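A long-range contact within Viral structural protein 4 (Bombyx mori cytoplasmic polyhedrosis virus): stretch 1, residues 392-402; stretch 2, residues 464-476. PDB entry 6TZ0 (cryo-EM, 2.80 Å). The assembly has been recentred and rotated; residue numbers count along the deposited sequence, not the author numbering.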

ATOM      1  N   LYS B 392      -4.807  41.174 -19.201  1.00 42.39           N
ATOM      2  CA  LYS B 392      -6.009  41.824 -19.700  1.00 42.39           C
ATOM      3  C   LYS B 392      -7.212  41.636 -18.790  1.00 42.39           C
ATOM      4  O   LYS B 392      -7.963  42.585 -18.563  1.00 42.39           O
ATOM      5  CB  LYS B 392      -6.359  41.293 -21.092  1.00 42.39           C
ATOM      6  CG  LYS B 392      -5.327  41.577 -22.153  1.00 42.39           C
ATOM      7  CD  LYS B 392      -5.273  43.054 -22.464  1.00 42.39           C
ATOM      8  CE  LYS B 392      -4.228  43.360 -23.515  1.00 42.39           C
ATOM      9  NZ  LYS B 392      -4.601  42.809 -24.842  1.00 42.39           N
ATOM     10  N   ASN B 393      -7.405  40.436 -18.245  1.00 43.48           N
ATOM     11  CA  ASN B 393      -8.681  40.046 -17.660  1.00 43.48           C
ATOM     12  C   ASN B 393      -8.654  39.923 -16.140  1.00 43.48           C
ATOM     13  O   ASN B 393      -9.504  39.241 -15.570  1.00 43.48           O
ATOM     14  CB  ASN B 393      -9.152  38.726 -18.266  1.00 43.48           C
ATOM     15  CG  ASN B 393      -9.622  38.876 -19.686  1.00 43.48           C
ATOM     16  OD1 ASN B 393     -10.345  39.813 -20.014  1.00 43.48           O
ATOM     17  ND2 ASN B 393      -9.203  37.964 -20.545  1.00 43.48           N
ATOM     18  N   LYS B 394      -7.719  40.585 -15.461  1.00 44.77           N
ATOM     19  CA  LYS B 394      -7.660  40.449 -14.007  1.00 44.77           C
ATOM     20  C   LYS B 394      -8.679  41.314 -13.283  1.00 44.77           C
ATOM     21  O   LYS B 394      -8.789  41.214 -12.059  1.00 44.77           O
ATOM     22  CB  LYS B 394      -6.266  40.779 -13.479  1.00 44.77           C
ATOM     23  CG  LYS B 394      -5.839  42.218 -13.667  1.00 44.77           C
ATOM     24  CD  LYS B 394      -4.452  42.443 -13.098  1.00 44.77           C
ATOM     25  CE  LYS B 394      -4.009  43.885 -13.251  1.00 44.77           C
ATOM     26  NZ  LYS B 394      -3.797  44.249 -14.672  1.00 44.77           N
ATOM     27  N   ASP B 395      -9.423  42.152 -14.000  1.00 49.86           N
ATOM     28  CA  ASP B 395     -10.450  42.980 -13.396  1.00 49.86           C
ATOM     29  C   ASP B 395     -11.862  42.599 -13.799  1.00 49.86           C
ATOM     30  O   ASP B 395     -12.803  42.950 -13.079  1.00 49.86           O
ATOM     31  CB  ASP B 395     -10.216  44.455 -13.745  1.00 49.86           C
ATOM     32  CG  ASP B 395      -8.954  44.998 -13.120  1.00 49.86           C
ATOM     33  OD1 ASP B 395      -8.563  44.488 -12.051  1.00 49.86           O
ATOM     34  OD2 ASP B 395      -8.353  45.928 -13.696  1.00 49.86           O
ATOM     35  N   VAL B 396     -12.040  41.898 -14.918  1.00 47.49           N
ATOM     36  CA  VAL B 396     -13.362  41.452 -15.329  1.00 47.49           C
ATOM     37  C   VAL B 396     -13.820  40.336 -14.400  1.00 47.49           C
ATOM     38  O   VAL B 396     -13.071  39.387 -14.132  1.00 47.49           O
ATOM     39  CB  VAL B 396     -13.334  40.996 -16.795  1.00 47.49           C
ATOM     40  CG1 VAL B 396     -14.698  40.504 -17.237  1.00 47.49           C
ATOM     41  CG2 VAL B 396     -12.850  42.128 -17.683  1.00 47.49           C
ATOM     42  N   GLU B 397     -15.046  40.457 -13.883  1.00 51.90           N
ATOM     43  CA  GLU B 397     -15.561  39.476 -12.932  1.00 51.90           C
ATOM     44  C   GLU B 397     -15.837  38.136 -13.603  1.00 51.90           C
ATOM     45  O   GLU B 397     -15.521  37.081 -13.045  1.00 51.90           O
ATOM     46  CB  GLU B 397     -16.830  40.002 -12.270  1.00 51.90           C
ATOM     47  CG  GLU B 397     -17.387  39.081 -11.205  1.00 51.90           C
ATOM     48  CD  GLU B 397     -18.709  39.562 -10.658  1.00 51.90           C
ATOM     49  OE1 GLU B 397     -19.210  40.596 -11.146  1.00 51.90           O
ATOM     50  OE2 GLU B 397     -19.251  38.903  -9.746  1.00 51.90           O
ATOM     51  N   GLU B 398     -16.431  38.154 -14.797  1.00 50.83           N
ATOM     52  CA  GLU B 398     -16.643  36.946 -15.593  1.00 50.83           C
ATOM     53  C   GLU B 398     -15.926  37.109 -16.925  1.00 50.83           C
ATOM     54  O   GLU B 398     -16.531  37.547 -17.915  1.00 50.83           O
ATOM     55  CB  GLU B 398     -18.127  36.662 -15.802  1.00 50.83           C
ATOM     56  CG  GLU B 398     -18.856  36.266 -14.535  1.00 50.83           C
ATOM     57  CD  GLU B 398     -20.306  35.915 -14.785  1.00 50.83           C
ATOM     58  OE1 GLU B 398     -20.773  36.089 -15.930  1.00 50.83           O
ATOM     59  OE2 GLU B 398     -20.977  35.463 -13.836  1.00 50.83           O
ATOM     60  N   PRO B 399     -14.643  36.777 -16.998  1.00 45.33           N
ATOM     61  CA  PRO B 399     -13.912  36.914 -18.256  1.00 45.33           C
ATOM     62  C   PRO B 399     -14.137  35.703 -19.150  1.00 45.33           C
ATOM     63  O   PRO B 399     -14.629  34.660 -18.724  1.00 45.33           O
ATOM     64  CB  PRO B 399     -12.455  37.004 -17.801  1.00 45.33           C
ATOM     65  CG  PRO B 399     -12.430  36.217 -16.560  1.00 45.33           C
ATOM     66  CD  PRO B 399     -13.748  36.412 -15.889  1.00 45.33           C
ATOM     67  N   SER B 400     -13.753  35.861 -20.409  1.00 41.35           N
ATOM     68  CA  SER B 400     -13.943  34.814 -21.398  1.00 41.35           C
ATOM     69  C   SER B 400     -12.836  33.774 -21.288  1.00 41.35           C
ATOM     70  O   SER B 400     -11.710  34.083 -20.893  1.00 41.35           O
ATOM     71  CB  SER B 400     -13.972  35.403 -22.807  1.00 41.35           C
ATOM     72  OG  SER B 400     -14.134  34.383 -23.772  1.00 41.35           O
ATOM     73  N   PHE B 401     -13.175  32.534 -21.626  1.00 39.12           N
ATOM     74  CA  PHE B 401     -12.220  31.433 -21.666  1.00 39.12           C
ATOM     75  C   PHE B 401     -12.254  30.731 -23.014  1.00 39.12           C
ATOM     76  O   PHE B 401     -11.889  29.556 -23.105  1.00 39.12           O
ATOM     77  CB  PHE B 401     -12.502  30.429 -20.547  1.00 39.12           C
ATOM     78  CG  PHE B 401     -12.254  30.963 -19.166  1.00 39.12           C
ATOM     79  CD1 PHE B 401     -10.984  30.938 -18.611  1.00 39.12           C
ATOM     80  CD2 PHE B 401     -13.296  31.486 -18.417  1.00 39.12           C
ATOM     81  CE1 PHE B 401     -10.761  31.428 -17.334  1.00 39.12           C
ATOM     82  CE2 PHE B 401     -13.077  31.978 -17.143  1.00 39.12           C
ATOM     83  CZ  PHE B 401     -11.810  31.948 -16.603  1.00 39.12           C
ATOM     84  N   ALA B 402     -12.711  31.420 -24.056  1.00 40.22           N
ATOM     85  CA  ALA B 402     -12.807  30.815 -25.375  1.00 40.22           C
ATOM     86  C   ALA B 402     -11.421  30.619 -25.965  1.00 40.22           C
ATOM     87  O   ALA B 402     -10.520  31.428 -25.743  1.00 40.22           O
ATOM     88  CB  ALA B 402     -13.652  31.686 -26.297  1.00 40.22           C
ATOM     89  N   ASP B 464      -9.823  29.961  -7.839  1.00 43.26           N
ATOM     90  CA  ASP B 464     -10.705  31.095  -8.022  1.00 43.26           C
ATOM     91  C   ASP B 464     -10.963  31.252  -9.512  1.00 43.26           C
ATOM     92  O   ASP B 464     -10.469  30.476 -10.324  1.00 43.26           O
ATOM     93  CB  ASP B 464     -10.093  32.350  -7.405  1.00 43.26           C
ATOM     94  CG  ASP B 464     -10.028  32.278  -5.896  1.00 43.26           C
ATOM     95  OD1 ASP B 464     -10.873  31.584  -5.295  1.00 43.26           O
ATOM     96  OD2 ASP B 464      -9.140  32.924  -5.304  1.00 43.26           O
ATOM     97  N   THR B 465     -11.750  32.260  -9.882  1.00 42.02           N
ATOM     98  CA  THR B 465     -12.076  32.420 -11.293  1.00 42.02           C
ATOM     99  C   THR B 465     -10.902  32.942 -12.113  1.00 42.02           C
ATOM    100  O   THR B 465     -10.849  32.687 -13.319  1.00 42.02           O
ATOM    101  CB  THR B 465     -13.297  33.324 -11.463  1.00 42.02           C
ATOM    102  OG1 THR B 465     -13.570  33.502 -12.857  1.00 42.02           O
ATOM    103  CG2 THR B 465     -13.087  34.667 -10.801  1.00 42.02           C
ATOM    104  N   HIS B 466      -9.949  33.629 -11.494  1.00 40.56           N
ATOM    105  CA  HIS B 466      -8.759  34.085 -12.194  1.00 40.56           C
ATOM    106  C   HIS B 466      -7.554  33.219 -11.889  1.00 40.56           C
ATOM    107  O   HIS B 466      -6.433  33.583 -12.253  1.00 40.56           O
ATOM    108  CB  HIS B 466      -8.458  35.537 -11.839  1.00 40.56           C
ATOM    109  CG  HIS B 466      -9.542  36.482 -12.241  1.00 40.56           C
ATOM    110  ND1 HIS B 466     -10.563  36.843 -11.392  1.00 40.56           N
ATOM    111  CD2 HIS B 466      -9.787  37.108 -13.412  1.00 40.56           C
ATOM    112  CE1 HIS B 466     -11.378  37.673 -12.016  1.00 40.56           C
ATOM    113  NE2 HIS B 466     -10.928  37.851 -13.244  1.00 40.56           N
ATOM    114  N   SER B 467      -7.764  32.092 -11.220  1.00 38.77           N
ATOM    115  CA  SER B 467      -6.689  31.174 -10.902  1.00 38.77           C
ATOM    116  C   SER B 467      -6.171  30.503 -12.163  1.00 38.77           C
ATOM    117  O   SER B 467      -6.846  30.442 -13.192  1.00 38.77           O
ATOM    118  CB  SER B 467      -7.166  30.114  -9.917  1.00 38.77           C
ATOM    119  OG  SER B 467      -6.119  29.222  -9.597  1.00 38.77           O
ATOM    120  N   GLU B 468      -4.948  29.996 -12.075  1.00 36.13           N
ATOM    121  CA  GLU B 468      -4.339  29.364 -13.235  1.00 36.13           C
ATOM    122  C   GLU B 468      -4.876  27.956 -13.438  1.00 36.13           C
ATOM    123  O   GLU B 468      -5.033  27.514 -14.585  1.00 36.13           O
ATOM    124  CB  GLU B 468      -2.821  29.374 -13.072  1.00 36.13           C
ATOM    125  CG  GLU B 468      -2.049  28.972 -14.303  1.00 36.13           C
ATOM    126  CD  GLU B 468      -0.551  29.103 -14.113  1.00 36.13           C
ATOM    127  OE1 GLU B 468      -0.128  29.557 -13.035  1.00 36.13           O
ATOM    128  OE2 GLU B 468       0.204  28.743 -15.040  1.00 36.13           O
ATOM    129  N   ARG B 469      -5.196  27.272 -12.338  1.00 34.33           N
ATOM    130  CA  ARG B 469      -5.809  25.951 -12.403  1.00 34.33           C
ATOM    131  C   ARG B 469      -7.181  26.018 -13.064  1.00 34.33           C
ATOM    132  O   ARG B 469      -7.493  25.210 -13.948  1.00 34.33           O
ATOM    133  CB  ARG B 469      -5.870  25.373 -10.986  1.00 34.33           C
ATOM    134  CG  ARG B 469      -6.371  23.946 -10.817  1.00 34.33           C
ATOM    135  CD  ARG B 469      -7.781  23.969 -10.315  1.00 34.33           C
ATOM    136  NE  ARG B 469      -8.372  22.662 -10.054  1.00 34.33           N
ATOM    137  CZ  ARG B 469      -8.382  22.064  -8.869  1.00 34.33           C
ATOM    138  NH1 ARG B 469      -7.825  22.653  -7.825  1.00 34.33           N
ATOM    139  NH2 ARG B 469      -8.965  20.882  -8.725  1.00 34.33           N
ATOM    140  N   ASN B 470      -7.979  27.024 -12.705  1.00 36.35           N
ATOM    141  CA  ASN B 470      -9.263  27.225 -13.365  1.00 36.35           C
ATOM    142  C   ASN B 470      -9.098  27.690 -14.803  1.00 36.35           C
ATOM    143  O   ASN B 470      -9.950  27.391 -15.640  1.00 36.35           O
ATOM    144  CB  ASN B 470     -10.093  28.255 -12.615  1.00 36.35           C
ATOM    145  CG  ASN B 470     -11.541  28.250 -13.036  1.00 36.35           C
ATOM    146  OD1 ASN B 470     -12.012  27.317 -13.672  1.00 36.35           O
ATOM    147  ND2 ASN B 470     -12.237  29.331 -12.746  1.00 36.35           N
ATOM    148  N   PHE B 471      -8.038  28.447 -15.096  1.00 34.69           N
ATOM    149  CA  PHE B 471      -7.769  28.875 -16.466  1.00 34.69           C
ATOM    150  C   PHE B 471      -7.551  27.684 -17.385  1.00 34.69           C
ATOM    151  O   PHE B 471      -8.197  27.568 -18.432  1.00 34.69           O
ATOM    152  CB  PHE B 471      -6.557  29.797 -16.493  1.00 34.69           C
ATOM    153  CG  PHE B 471      -6.136  30.204 -17.872  1.00 34.69           C
ATOM    154  CD1 PHE B 471      -6.850  31.145 -18.579  1.00 34.69           C
ATOM    155  CD2 PHE B 471      -5.006  29.653 -18.454  1.00 34.69           C
ATOM    156  CE1 PHE B 471      -6.455  31.525 -19.837  1.00 34.69           C
ATOM    157  CE2 PHE B 471      -4.610  30.027 -19.713  1.00 34.69           C
ATOM    158  CZ  PHE B 471      -5.331  30.968 -20.401  1.00 34.69           C
ATOM    159  N   TYR B 472      -6.669  26.769 -16.994  1.00 34.64           N
ATOM    160  CA  TYR B 472      -6.457  25.600 -17.835  1.00 34.64           C
ATOM    161  C   TYR B 472      -7.622  24.623 -17.779  1.00 34.64           C
ATOM    162  O   TYR B 472      -7.825  23.877 -18.741  1.00 34.64           O
ATOM    163  CB  TYR B 472      -5.133  24.932 -17.467  1.00 34.64           C
ATOM    164  CG  TYR B 472      -3.956  25.746 -17.939  1.00 34.64           C
ATOM    165  CD1 TYR B 472      -3.527  25.673 -19.252  1.00 34.64           C
ATOM    166  CD2 TYR B 472      -3.305  26.625 -17.089  1.00 34.64           C
ATOM    167  CE1 TYR B 472      -2.466  26.435 -19.698  1.00 34.64           C
ATOM    168  CE2 TYR B 472      -2.243  27.397 -17.532  1.00 34.64           C
ATOM    169  CZ  TYR B 472      -1.826  27.287 -18.834  1.00 34.64           C
ATOM    170  OH  TYR B 472      -0.776  28.041 -19.287  1.00 34.64           O
ATOM    171  N   TYR B 473      -8.426  24.649 -16.712  1.00 35.91           N
ATOM    172  CA  TYR B 473      -9.655  23.860 -16.688  1.00 35.91           C
ATOM    173  C   TYR B 473     -10.675  24.374 -17.698  1.00 35.91           C
ATOM    174  O   TYR B 473     -11.260  23.594 -18.457  1.00 35.91           O
ATOM    175  CB  TYR B 473     -10.251  23.876 -15.284  1.00 35.91           C
ATOM    176  CG  TYR B 473     -11.577  23.170 -15.166  1.00 35.91           C
ATOM    177  CD1 TYR B 473     -11.647  21.786 -15.143  1.00 35.91           C
ATOM    178  CD2 TYR B 473     -12.759  23.891 -15.074  1.00 35.91           C
ATOM    179  CE1 TYR B 473     -12.860  21.139 -15.032  1.00 35.91           C
ATOM    180  CE2 TYR B 473     -13.971  23.256 -14.963  1.00 35.91           C
ATOM    181  CZ  TYR B 473     -14.016  21.883 -14.943  1.00 35.91           C
ATOM    182  OH  TYR B 473     -15.231  21.255 -14.830  1.00 35.91           O
ATOM    183  N   MET B 474     -10.924  25.680 -17.704  1.00 36.45           N
ATOM    184  CA  MET B 474     -11.928  26.254 -18.585  1.00 36.45           C
ATOM    185  C   MET B 474     -11.453  26.378 -20.022  1.00 36.45           C
ATOM    186  O   MET B 474     -12.280  26.571 -20.916  1.00 36.45           O
ATOM    187  CB  MET B 474     -12.362  27.628 -18.074  1.00 36.45           C
ATOM    188  CG  MET B 474     -13.121  27.620 -16.766  1.00 36.45           C
ATOM    189  SD  MET B 474     -14.683  26.739 -16.843  1.00 36.45           S
ATOM    190  CE  MET B 474     -15.633  27.852 -17.868  1.00 36.45           C
ATOM    191  N   VAL B 475     -10.148  26.293 -20.271  1.00 35.34           N
ATOM    192  CA  VAL B 475      -9.695  26.192 -21.654  1.00 35.34           C
ATOM    193  C   VAL B 475      -9.726  24.743 -22.125  1.00 35.34           C
ATOM    194  O   VAL B 475     -10.171  24.456 -23.240  1.00 35.34           O
ATOM    195  CB  VAL B 475      -8.301  26.827 -21.809  1.00 35.34           C
ATOM    196  CG1 VAL B 475      -7.730  26.558 -23.182  1.00 35.34           C
ATOM    197  CG2 VAL B 475      -8.389  28.319 -21.602  1.00 35.34           C
ATOM    198  N   SER B 476      -9.314  23.802 -21.273  1.00 37.10           N
ATOM    199  CA  SER B 476      -9.201  22.411 -21.697  1.00 37.10           C
ATOM    200  C   SER B 476     -10.559  21.745 -21.875  1.00 37.10           C
ATOM    201  O   SER B 476     -10.720  20.903 -22.763  1.00 37.10           O
ATOM    202  CB  SER B 476      -8.373  21.628 -20.685  1.00 37.10           C
ATOM    203  OG  SER B 476      -7.084  22.186 -20.574  1.00 37.10           O
TER

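The two stretches, at least 64 residues apart in sequence, meet as a loop laid against a turn and the helix that follows it, burying 457 Å² in all. Apart from the weakly bonded end of a helix at 392-393, the first stretch is loop or turn. The second opens with a type I beta turn from Asp-464 to Ser-467 and continues as a helix from Glu-468 to Ser-476. The backbones approach at two places: the CA atoms of Lys-394 and His-466 lie 6.7 Å apart, and those of Phe-401 and Val-475 lie 5.8 Å apart. Each place is organised around one ring.

At the first, His-466 reaches from the turn into the loop. Its CA-to-CB bond points sideways, but chi1 of -62° (m) and chi2 of 92° carry the imidazole closer, so that its edge meets backbone carbonyls. His-466 NE2 donates a hydrogen bond to Val-396 O at 2.8 Å, with an N-H...O angle of 136°. The carbon next to that nitrogen, His-466 CD2, lies 3.0 Å from Asn-393 O, also near the ring plane, while Lys-394 O sits over one face. A polarised aromatic C-H suits such a carbonyl-lined setting. Pro-399 packs against the imidazole, its CG 4.0 Å from His-466 NE2. The Lys-394 side chain takes no part in holding the ring: chi1 is p, and the extended chi2 and chi3 lead its end away from the turn.

The second place belongs to Phe-401, which has 147 Å² covered by the other stretch, the largest share of any residue here. Its CA-to-CB bond points toward the helix, and chi1 of -67° (m) with chi2 of -85° lays the ring alongside Met-474. Met-474 CB stands over one face, 3.9 Å from the centroid of the Phe-401 ring and 26° off its normal, a CH-pi contact; the same carbon is 3.5 Å from Phe-401 CG. Met-474 has all three chi angles in m, a folded side chain whose CB, rather than its sulfur, makes the close approach to the ring. Farther along the ring, Phe-401 CE1 packs 4.1 Å from Phe-471 CD1, and at its edge Phe-401 CZ comes within 3.5 Å of Thr-465 O, which links the aromatic contact back to the turn.

Local bonds brace this surface. Asn-470, with chi1 t, donates from ND2 to Asp-464 O at 3.2 Å, tying the helix to the turn, and Ser-467 OG caps the helix by accepting a weak bond from Arg-469 N at 3.5 Å.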